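Local coordinates for protein kappa-carrageenase (Pseudoalteromonas carrageenovora, PDB 1DYP) that hydrolyses internal beta-1,4 linkages between D-galactose 4-sulfate and 3,6-anhydro-D-galactose in kappa-carrageenan, through a family 16 glycoside hydrolase catalytic domain, at residues T59-H64 / L82-G87; G39-K44 / G232-H237; P111-A116 / F256-E261. The protein carries 1 engineered substitution. One frame throughout, in Å; residues are numbered along the deposited sequence. Where two conformers were deposited one is given.

Contact 1 of 3, residues T59-H64 / L82-G87; sequences TKRESH and LYYTSG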
# COMPACT_ATOMS: atom_id res chain seq x y z
N THR A 59 -13.87 -4.45 -0.23
CA THR A 59 -14.34 -3.24 -0.90
C THR A 59 -15.80 -3.54 -1.21
O THR A 59 -16.11 -4.57 -1.81
CB THR A 59 -13.59 -2.97 -2.21
OG1 THR A 59 -12.21 -2.74 -1.94
CG2 THR A 59 -14.17 -1.73 -2.90
N LYS A 60 -16.68 -2.65 -0.79
CA LYS A 60 -18.11 -2.84 -1.01
C LYS A 60 -18.69 -1.68 -1.79
O LYS A 60 -18.20 -0.55 -1.71
CB LYS A 60 -18.85 -2.90 0.32
CG LYS A 60 -18.37 -3.92 1.33
CD LYS A 60 -19.19 -3.79 2.61
CE LYS A 60 -18.77 -4.78 3.68
NZ LYS A 60 -19.55 -4.59 4.94
N ARG A 61 -19.75 -1.96 -2.54
CA ARG A 61 -20.45 -0.89 -3.24
C ARG A 61 -21.27 -0.32 -2.09
O ARG A 61 -22.13 -1.01 -1.53
CB ARG A 61 -21.37 -1.45 -4.32
CG ARG A 61 -22.31 -0.42 -4.92
CD ARG A 61 -21.59 0.62 -5.77
NE ARG A 61 -22.57 1.53 -6.36
CZ ARG A 61 -23.13 2.55 -5.73
NH1 ARG A 61 -22.80 2.82 -4.47
NH2 ARG A 61 -24.06 3.27 -6.34
N GLU A 62 -20.97 0.92 -1.70
CA GLU A 62 -21.67 1.54 -0.59
C GLU A 62 -21.70 3.05 -0.75
O GLU A 62 -20.70 3.73 -0.51
CB GLU A 62 -21.00 1.15 0.73
CG GLU A 62 -21.46 1.97 1.92
CD GLU A 62 -21.06 1.36 3.25
OE1 GLU A 62 -20.09 0.58 3.30
OE2 GLU A 62 -21.72 1.69 4.25
N SER A 63 -22.86 3.57 -1.15
CA SER A 63 -23.01 5.00 -1.32
C SER A 63 -22.92 5.71 0.01
O SER A 63 -23.42 5.23 1.02
CB SER A 63 -24.36 5.31 -1.97
OG SER A 63 -24.42 4.77 -3.27
N HIS A 64 -22.26 6.85 0.00
CA HIS A 64 -22.10 7.65 1.21
C HIS A 64 -21.52 8.99 0.79
O HIS A 64 -21.26 9.22 -0.40
CB HIS A 64 -21.16 6.96 2.20
CG HIS A 64 -19.74 6.84 1.73
ND1 HIS A 64 -19.36 5.98 0.72
CD2 HIS A 64 -18.61 7.47 2.13
CE1 HIS A 64 -18.05 6.08 0.53
NE2 HIS A 64 -17.58 6.98 1.38
N LEU A 82 -19.71 9.55 -2.72
CA LEU A 82 -18.78 8.50 -3.10
C LEU A 82 -19.59 7.22 -3.18
O LEU A 82 -20.70 7.15 -2.65
CB LEU A 82 -17.64 8.38 -2.08
CG LEU A 82 -16.72 9.61 -2.07
CD1 LEU A 82 -15.61 9.41 -1.05
CD2 LEU A 82 -16.13 9.84 -3.47
N TYR A 83 -19.05 6.20 -3.83
CA TYR A 83 -19.82 4.99 -4.05
C TYR A 83 -19.29 3.67 -3.50
O TYR A 83 -19.99 2.66 -3.55
CB TYR A 83 -20.05 4.87 -5.56
CG TYR A 83 -20.45 6.20 -6.16
CD1 TYR A 83 -21.74 6.70 -5.98
CD2 TYR A 83 -19.52 6.99 -6.83
CE1 TYR A 83 -22.09 7.96 -6.46
CE2 TYR A 83 -19.87 8.25 -7.31
CZ TYR A 83 -21.15 8.73 -7.12
OH TYR A 83 -21.50 9.98 -7.58
N TYR A 84 -18.08 3.69 -2.97
CA TYR A 84 -17.48 2.48 -2.42
C TYR A 84 -16.76 2.73 -1.11
O TYR A 84 -16.24 3.81 -0.88
CB TYR A 84 -16.48 1.87 -3.41
CG TYR A 84 -17.05 1.52 -4.76
CD1 TYR A 84 -17.20 2.50 -5.75
CD2 TYR A 84 -17.48 0.23 -5.03
CE1 TYR A 84 -17.76 2.19 -6.98
CE2 TYR A 84 -18.05 -0.09 -6.26
CZ TYR A 84 -18.19 0.89 -7.23
OH TYR A 84 -18.76 0.58 -8.44
N THR A 85 -16.75 1.72 -0.25
CA THR A 85 -16.03 1.80 1.01
C THR A 85 -15.06 0.63 0.96
O THR A 85 -15.28 -0.33 0.21
CB THR A 85 -16.95 1.65 2.25
OG1 THR A 85 -17.68 0.41 2.18
CG2 THR A 85 -17.91 2.82 2.34
N SER A 86 -13.97 0.71 1.70
CA SER A 86 -13.02 -0.39 1.66
C SER A 86 -12.37 -0.65 3.01
O SER A 86 -12.73 -0.02 4.01
CB SER A 86 -11.95 -0.12 0.60
OG SER A 86 -11.27 -1.32 0.27
N GLY A 87 -11.41 -1.57 3.02
CA GLY A 87 -10.74 -1.94 4.25
C GLY A 87 -9.26 -1.61 4.28
O GLY A 87 -8.57 -1.62 3.26
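Lys60 and Thr85 face each other as an antiparallel hydrogen-bonded pair, Lys60 N reaching Thr85 O at 2.9 Å and Thr85 N answering to Lys60 O. Beyond the Arg61-Tyr84 pair the ladder slips by one residue, because Glu62 and Ser63 together stand opposite Tyr83. At this bulge Tyr83 O takes the N-H of Glu62 at 2.7 Å, from well above its carbonyl plane, along with a weak bond from Arg61 NH1. Regular pairing resumes at His64, whose O receives Leu82 N in an almost straight bond (179°).

The tight packing is on the face of Leu82 and Thr85. His64 CG sits between its own backbone N and carbonyl carbon (chi1 66°), and the ring lies across the facing strand. Thr85 CG2 comes over one ring face, 4.1 Å from the centroid of the His64 ring, while His64 CE1 meets Tyr84 O at 3.2 Å near the ring plane. Both ring nitrogens are engaged, ND1 with Glu62 O and NE2 with Ser42 OG, which fixes the ring's rotation. Thr85 OG1 lies 2.7 Å from Glu62 OE1, but Asn47 OD1 competes for the same proton.

The other face loosens outward from Tyr84, which is buried and bonded through OH to Ser252 O. Arg61 CD rests over the Tyr84 ring in a CH-pi contact. Farther out, toward solvent, the guanidinium runs beside Tyr83 with the planes 81° apart, so the two do not stack; NH1 holds Ser63 OG at 2.8 Å and NE goes to Lys251 O. This is a bulged antiparallel hairpin, part of the beta-sandwich jelly roll of family 16 glycoside hydrolases.

Contact 2 of 3, residues G39-K44 / G232-H237; sequences GVWSWK and GLRAPH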
# COMPACT_ATOMS: atom_id res chain seq x y z
N GLY A 39 -8.41 9.22 -1.68
CA GLY A 39 -8.91 8.52 -2.85
C GLY A 39 -10.39 8.83 -3.00
O GLY A 39 -10.86 9.88 -2.57
N VAL A 40 -11.14 7.91 -3.61
CA VAL A 40 -12.57 8.12 -3.81
C VAL A 40 -13.41 7.06 -3.12
O VAL A 40 -14.42 6.60 -3.65
CB VAL A 40 -12.91 8.17 -5.30
CG1 VAL A 40 -12.26 9.39 -5.93
CG2 VAL A 40 -12.45 6.90 -6.00
N TRP A 41 -12.97 6.67 -1.93
CA TRP A 41 -13.68 5.69 -1.13
C TRP A 41 -13.42 6.08 0.30
O TRP A 41 -12.65 7.00 0.56
CB TRP A 41 -13.15 4.28 -1.40
CG TRP A 41 -11.68 4.15 -1.16
CD1 TRP A 41 -11.06 3.88 0.03
CD2 TRP A 41 -10.64 4.36 -2.12
NE1 TRP A 41 -9.69 3.91 -0.13
CE2 TRP A 41 -9.41 4.20 -1.44
CE3 TRP A 41 -10.62 4.66 -3.49
CZ2 TRP A 41 -8.17 4.34 -2.09
CZ3 TRP A 41 -9.39 4.80 -4.13
CH2 TRP A 41 -8.19 4.64 -3.43
N SER A 42 -14.07 5.41 1.24
CA SER A 42 -13.85 5.70 2.64
C SER A 42 -13.55 4.39 3.33
O SER A 42 -14.09 3.34 2.96
CB SER A 42 -15.08 6.35 3.26
OG SER A 42 -15.34 7.61 2.67
N TRP A 43 -12.68 4.44 4.33
CA TRP A 43 -12.34 3.25 5.08
C TRP A 43 -13.41 3.01 6.13
O TRP A 43 -13.94 3.96 6.71
CB TRP A 43 -11.00 3.44 5.80
CG TRP A 43 -9.87 3.82 4.91
CD1 TRP A 43 -9.13 4.96 4.97
CD2 TRP A 43 -9.32 3.05 3.83
NE1 TRP A 43 -8.15 4.95 4.01
CE2 TRP A 43 -8.25 3.78 3.30
CE3 TRP A 43 -9.64 1.80 3.28
CZ2 TRP A 43 -7.47 3.32 2.23
CZ3 TRP A 43 -8.87 1.33 2.21
CH2 TRP A 43 -7.80 2.09 1.70
N LYS A 44 -13.73 1.75 6.37
CA LYS A 44 -14.71 1.40 7.39
C LYS A 44 -14.16 0.22 8.17
O LYS A 44 -13.74 -0.78 7.59
CB LYS A 44 -16.05 1.03 6.77
CG LYS A 44 -16.76 2.19 6.06
CD LYS A 44 -17.14 3.30 7.03
CE LYS A 44 -17.87 4.42 6.29
NZ LYS A 44 -18.31 5.52 7.20
N GLY A 232 -7.56 -0.51 -2.56
CA GLY A 232 -8.08 0.71 -3.14
C GLY A 232 -8.95 0.48 -4.36
O GLY A 232 -8.98 -0.62 -4.91
N LEU A 233 -9.65 1.52 -4.78
CA LEU A 233 -10.52 1.46 -5.94
C LEU A 233 -9.74 1.90 -7.17
O LEU A 233 -8.83 2.73 -7.08
CB LEU A 233 -11.72 2.39 -5.72
CG LEU A 233 -12.98 2.17 -6.56
CD1 LEU A 233 -13.63 0.82 -6.20
CD2 LEU A 233 -13.95 3.31 -6.31
N ARG A 234 -10.09 1.33 -8.32
CA ARG A 234 -9.41 1.64 -9.58
C ARG A 234 -10.39 1.65 -10.74
O ARG A 234 -11.59 1.41 -10.57
CB ARG A 234 -8.32 0.60 -9.86
CG ARG A 234 -7.20 0.56 -8.83
CD ARG A 234 -6.35 1.83 -8.87
NE ARG A 234 -5.14 1.73 -8.05
CZ ARG A 234 -5.08 2.04 -6.76
NH1 ARG A 234 -6.15 2.48 -6.12
NH2 ARG A 234 -3.92 1.93 -6.11
N ALA A 235 -9.88 1.94 -11.93
CA ALA A 235 -10.70 1.95 -13.13
C ALA A 235 -11.34 0.56 -13.19
O ALA A 235 -10.71 -0.44 -12.84
CB ALA A 235 -9.82 2.18 -14.36
N PRO A 236 -12.57 0.46 -13.70
CA PRO A 236 -13.45 1.49 -14.26
C PRO A 236 -14.25 2.37 -13.29
O PRO A 236 -15.19 3.04 -13.72
CB PRO A 236 -14.38 0.68 -15.14
CG PRO A 236 -14.61 -0.55 -14.29
CD PRO A 236 -13.21 -0.87 -13.78
N HIS A 237 -13.87 2.39 -12.02
CA HIS A 237 -14.61 3.18 -11.03
C HIS A 237 -13.92 4.47 -10.63
O HIS A 237 -14.39 5.17 -9.74
CB HIS A 237 -14.86 2.32 -9.80
CG HIS A 237 -15.43 0.98 -10.12
ND1 HIS A 237 -16.66 0.83 -10.74
CD2 HIS A 237 -14.93 -0.27 -9.96
CE1 HIS A 237 -16.89 -0.45 -10.95
NE2 HIS A 237 -15.86 -1.14 -10.49
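Arg234 NH1 sits beside Trp41 CH2 and bonds back to Leu233 O, 2.9 Å away. The acceptor lies in the guanidinium plane, whereas the donor stands above the carbonyl plane of Leu233. A bend at chi2 (-68°) and this bond fold the arginine back toward its own backbone. NE of the same group goes to Gln145 OE1, and NH2 makes a long, weak ion pair with Glu142, the proton donor of the active site.

What crosses between 39-44 and 232-237 is otherwise the indole of Trp41 laid flat on backbone. Gly232 CA and Leu233 N approach one face of the ring, the latter 3.3 Å above its plane, and Gly39 CA lies over the opposite face. Gly232 CA makes a CH-pi contact with the six-membered ring. A beta carbon on Gly232 would be tight against Trp41 CH2 and would clash with Arg234 NH1, and one on Gly39 would run into Trp41 CH2, so the ring fits closely against both glycines. Leu233 runs antiparallel alongside the indole, its CB 3.4 Å from Trp41 CE3. Leu233 CD2 meets Val40 CG2 at 3.9 Å, the two side chains crossing at about a right angle. Trp41 NE1 in turn sits over a face of Trp43.

An alanine in place of Trp41 would probably open a gap over Gly232 and Leu233 N and leave Leu233 CB without the ring against it.

No hydrogen bond joins the two segments. Trp41 packs on the strand that leads into Arg234, a residue important for substrate recognition, while the bonds to Leu233 O and Gln145 hold its guanidinium, consistent with a preset cationic group meeting a sulfated substrate.

Contact 3 of 3, residues P111-A116 / F256-E261; sequences PGVSPA and FPTSME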
# COMPACT_ATOMS: atom_id res chain seq x y z
N PRO A 111 -11.18 -5.76 -13.76
CA PRO A 111 -10.56 -4.64 -13.03
C PRO A 111 -11.52 -3.96 -12.06
O PRO A 111 -12.74 -4.18 -12.12
CB PRO A 111 -10.12 -3.71 -14.14
CG PRO A 111 -11.24 -3.86 -15.13
CD PRO A 111 -11.48 -5.36 -15.15
N GLY A 112 -10.97 -3.14 -11.18
CA GLY A 112 -11.81 -2.42 -10.24
C GLY A 112 -11.19 -2.15 -8.88
O GLY A 112 -11.52 -1.14 -8.25
N VAL A 113 -10.32 -3.04 -8.42
CA VAL A 113 -9.68 -2.86 -7.11
C VAL A 113 -8.21 -3.23 -7.13
O VAL A 113 -7.76 -4.02 -7.96
CB VAL A 113 -10.37 -3.70 -6.00
CG1 VAL A 113 -11.83 -3.28 -5.87
CG2 VAL A 113 -10.25 -5.18 -6.31
N SER A 114 -7.47 -2.67 -6.18
CA SER A 114 -6.05 -2.92 -6.07
C SER A 114 -5.58 -3.25 -4.66
O SER A 114 -5.46 -2.36 -3.81
CB SER A 114 -5.25 -1.73 -6.60
OG SER A 114 -3.86 -1.94 -6.43
N PRO A 115 -5.32 -4.54 -4.39
CA PRO A 115 -4.84 -4.96 -3.07
C PRO A 115 -3.46 -4.33 -2.95
O PRO A 115 -2.70 -4.31 -3.93
CB PRO A 115 -4.76 -6.48 -3.20
CG PRO A 115 -5.85 -6.79 -4.16
CD PRO A 115 -5.72 -5.70 -5.20
N ALA A 116 -3.13 -3.81 -1.78
CA ALA A 116 -1.84 -3.17 -1.60
C ALA A 116 -1.20 -3.47 -0.25
O ALA A 116 -1.89 -3.58 0.77
CB ALA A 116 -1.99 -1.65 -1.76
N PHE A 256 -18.94 -6.87 -6.65
CA PHE A 256 -18.77 -6.44 -5.26
C PHE A 256 -19.81 -7.12 -4.38
O PHE A 256 -20.91 -7.41 -4.83
CB PHE A 256 -18.91 -4.92 -5.14
CG PHE A 256 -17.85 -4.16 -5.86
CD1 PHE A 256 -17.97 -3.87 -7.22
CD2 PHE A 256 -16.68 -3.77 -5.20
CE1 PHE A 256 -16.95 -3.21 -7.90
CE2 PHE A 256 -15.66 -3.12 -5.88
CZ PHE A 256 -15.79 -2.84 -7.23
N PRO A 257 -19.46 -7.40 -3.12
CA PRO A 257 -18.17 -7.10 -2.50
C PRO A 257 -17.05 -7.99 -3.02
O PRO A 257 -17.30 -9.09 -3.52
CB PRO A 257 -18.44 -7.33 -1.02
CG PRO A 257 -19.40 -8.48 -1.06
CD PRO A 257 -20.35 -8.07 -2.16
N THR A 258 -15.82 -7.51 -2.91
CA THR A 258 -14.66 -8.27 -3.33
C THR A 258 -13.61 -7.99 -2.25
O THR A 258 -13.53 -6.88 -1.74
CB THR A 258 -14.18 -7.86 -4.74
OG1 THR A 258 -13.22 -8.81 -5.21
CG2 THR A 258 -13.57 -6.47 -4.73
N SER A 259 -12.81 -9.00 -1.92
CA SER A 259 -11.83 -8.82 -0.87
C SER A 259 -10.48 -9.48 -1.10
O SER A 259 -10.37 -10.51 -1.76
CB SER A 259 -12.40 -9.35 0.44
OG SER A 259 -12.78 -10.71 0.29
N MSE A 260 -9.45 -8.86 -0.53
CA MSE A 260 -8.10 -9.37 -0.62
C MSE A 260 -7.96 -10.04 0.74
O MSE A 260 -8.61 -9.63 1.71
CB MSE A 260 -7.10 -8.22 -0.74
CG MSE A 260 -7.06 -7.32 0.49
SE MSE A 260 -5.80 -5.86 0.38
CE MSE A 260 -4.18 -6.76 0.88
N GLU A 261 -7.12 -11.06 0.83
CA GLU A 261 -6.90 -11.75 2.09
C GLU A 261 -5.42 -11.77 2.41
O GLU A 261 -4.58 -11.96 1.53
CB GLU A 261 -7.44 -13.18 2.02
CG GLU A 261 -8.90 -13.28 1.63
CD GLU A 261 -9.46 -14.67 1.86
OE1 GLU A 261 -8.76 -15.65 1.53
OE2 GLU A 261 -10.60 -14.78 2.36
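Val113 meets the second segment first, with CG1 touching both Phe256 CE2 and Thr258 CG2. The phenylalanine ring offers CE2 at 3.8 Å from Val113 CG1. Thr258 instead reaches toward the valine tip to tip. With its OG1 anti to the backbone N (chi1 -168°) and weakly bonded to Thr109 N, CG2 is left between N and the carbonyl carbon and meets both valine methyls.

Ser114 turns away, and its OG bonds to Leu143 O. Pro115 faces back inward and lies alongside Met260, here a selenomethionine. The ring's CB and CG lie on Met260 CB, and the selenium comes within 3.7 Å of Pro115 CA. The chain then bends at chi3 (-82°), bringing CE to 3.9 Å from Ala116 O. Ala116 points its own methyl away, and Glu142, the catalytic proton donor, lies about 4 Å from that side chain.

The strand axes run nearly parallel, 18° apart and 7.9 Å at their closest, and Gln231 of strand 225-233 touches Val113, Pro115 and Met260. Ser259 O coordinates a cadmium ion.

Between the strands there is no hydrogen bond: methyls, a proline ring and the methionine side chain, selenium-substituted here, make an apolar layer whose hold depends on shape, beneath a strand that borders the active site.

In the fold
Contact 1 is the partly exposed one, backbone hydrogen bonding between neighbouring strands of a hairpin with charged side chains on its solvent side; contacts 2 and 3 are buried, without a bond across: contact 2 sets an indole on backbone, contact 3 packs side chain on side chain. All three are tied together by backbone bonds. Strand 41-43 pairs beside contact 1 through Ser42 O and Ser86 N, Thr59 N meets Thr258 O of contact 3, and Gly232 O and Ser114 N link contacts 2 and 3. Tyr84, His237 and Phe256, one from each contact, gather as aromatic rings between them. Backbone bonding thus dominates in the hairpin, aromatic packing around Arg234, and apolar packing in the interior behind the active site.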